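Local coordinates for putative TetR family transcriptional regulator (Streptomyces coelicolor A3, PDB 3BQY), which probably binds DNA as a dimeric TetR-family transcriptional regulator, most likely a repressor, at residues L109-A112 with D113-G117. Sequence-based numbering, arbitrary orientation. Where two conformers were deposited one is given.
Sequences LRFA and DGLVG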
loop_
_atom_site.group_PDB
_atom_site.type_symbol
_atom_site.label_atom_id
_atom_site.label_comp_id
_atom_site.label_asym_id
_atom_site.label_seq_id
_atom_site.Cartn_x
_atom_site.Cartn_y
_atom_site.Cartn_z
ATOM N N LEU A 109 6.908 -14.883 -7.776
ATOM C CA LEU A 109 8.329 -15.234 -7.616
ATOM C C LEU A 109 9.148 -14.852 -8.867
ATOM O O LEU A 109 10.263 -14.336 -8.741
ATOM C CB LEU A 109 8.495 -16.714 -7.303
ATOM C CG LEU A 109 7.944 -17.219 -5.956
ATOM C CD1 LEU A 109 8.028 -18.734 -5.895
ATOM C CD2 LEU A 109 8.721 -16.623 -4.796
ATOM N N ARG A 110 8.629 -15.121 -10.059
ATOM C CA ARG A 110 9.349 -14.766 -11.289
ATOM C C ARG A 110 9.538 -13.256 -11.390
ATOM O O ARG A 110 10.608 -12.782 -11.807
ATOM C CB ARG A 110 8.650 -15.291 -12.552
ATOM C CG ARG A 110 9.410 -16.398 -13.248
ATOM C CD ARG A 110 8.674 -16.981 -14.485
ATOM N NE ARG A 110 7.215 -17.079 -14.332
ATOM C CZ ARG A 110 6.558 -18.152 -13.887
ATOM N NH1 ARG A 110 7.192 -19.292 -13.573
ATOM N NH2 ARG A 110 5.250 -18.112 -13.812
ATOM N N PHE A 111 8.507 -12.507 -11.024
ATOM C CA PHE A 111 8.562 -11.033 -11.020
ATOM C C PHE A 111 9.670 -10.578 -10.050
ATOM O O PHE A 111 10.512 -9.775 -10.420
ATOM C CB PHE A 111 7.193 -10.419 -10.597
ATOM C CG PHE A 111 7.295 -8.997 -10.125
ATOM C CD1 PHE A 111 7.397 -7.951 -11.049
ATOM C CD2 PHE A 111 7.312 -8.695 -8.776
ATOM C CE1 PHE A 111 7.502 -6.622 -10.608
ATOM C CE2 PHE A 111 7.441 -7.383 -8.341
ATOM C CZ PHE A 111 7.538 -6.343 -9.267
ATOM N N ALA A 112 9.670 -11.128 -8.829
ATOM C CA ALA A 112 10.598 -10.692 -7.783
ATOM C C ALA A 112 12.029 -11.061 -8.171
ATOM O O ALA A 112 12.959 -10.252 -8.047
ATOM C CB ALA A 112 10.233 -11.351 -6.438
ATOM N N ASP A 113 12.210 -12.304 -8.593
ATOM C CA ASP A 113 13.531 -12.784 -9.015
ATOM C C ASP A 113 14.052 -11.953 -10.195
ATOM O O ASP A 113 15.230 -11.597 -10.245
ATOM C CB ASP A 113 13.434 -14.285 -9.386
ATOM C CG ASP A 113 14.797 -14.914 -9.645
ATOM O OD1 ASP A 113 15.607 -15.032 -8.710
ATOM O OD2 ASP A 113 15.068 -15.275 -10.789
ATOM N N GLY A 114 13.158 -11.648 -11.145
ATOM C CA GLY A 114 13.519 -10.895 -12.343
ATOM C C GLY A 114 13.974 -9.497 -11.960
ATOM O O GLY A 114 15.009 -9.026 -12.447
ATOM N N LEU A 115 13.213 -8.833 -11.087
ATOM C CA LEU A 115 13.573 -7.468 -10.636
ATOM C C LEU A 115 14.913 -7.437 -9.897
ATOM O O LEU A 115 15.784 -6.609 -10.203
ATOM C CB LEU A 115 12.461 -6.856 -9.762
ATOM C CG LEU A 115 12.568 -5.324 -9.518
ATOM C CD1 LEU A 115 11.193 -4.716 -9.102
ATOM C CD2 LEU A 115 13.586 -4.977 -8.483
ATOM N N VAL A 116 15.080 -8.326 -8.915
ATOM C CA VAL A 116 16.355 -8.413 -8.195
ATOM C C VAL A 116 17.513 -8.717 -9.174
ATOM O O VAL A 116 18.608 -8.130 -9.061
ATOM C CB VAL A 116 16.286 -9.481 -7.049
ATOM C CG1 VAL A 116 17.672 -9.668 -6.386
ATOM C CG2 VAL A 116 15.215 -9.091 -5.980
ATOM N N GLY A 117 17.273 -9.634 -10.126
ATOM C CA GLY A 117 18.272 -9.989 -11.143
ATOM C C GLY A 117 18.702 -8.816 -12.014
ATOM O O GLY A 117 19.878 -8.628 -12.315
#
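Asp-113 N reaches back to Leu-109 O at 2.8 Å, the first of four i+4 to i backbone bonds joining 109-112 to 113-117. Gly-114 N follows on Arg-110 O (2.9 Å), bent to 148° at the hydrogen, whereas Val-116 N meets Ala-112 O at 3.0 Å and nearly straight, 174°. Leu-115 N takes Phe-111 O, so each carbonyl from Leu-109 to Ala-112 has its amide donor one turn on; Gly-117 N continues the same pattern on Asp-113 O. Alongside the Leu-115 to Phe-111 bond, the side chains of these two residues point the same way, and ring atom CZ of Phe-111 lies 4.0 Å from CD1 of Leu-115, approaching obliquely. Both side chains pack on Leu-80 of helix 73-89. With its CG anti to the backbone N (chi1 -172°), the carboxylate of Asp-113 leads away from the preceding turn; its OD1 accepts a hydrogen bond from Leu-176 N of the second subunit and a weak one from His-175 N of that subunit. Ala-112 and Val-116 touch both Leu-133 of helix 126-151 and the second subunit. This is regular alpha-helix, packed against helices 73-89 and 126-151 and against the second subunit, within the all-helical C-terminal domain of a TetR-family dimer.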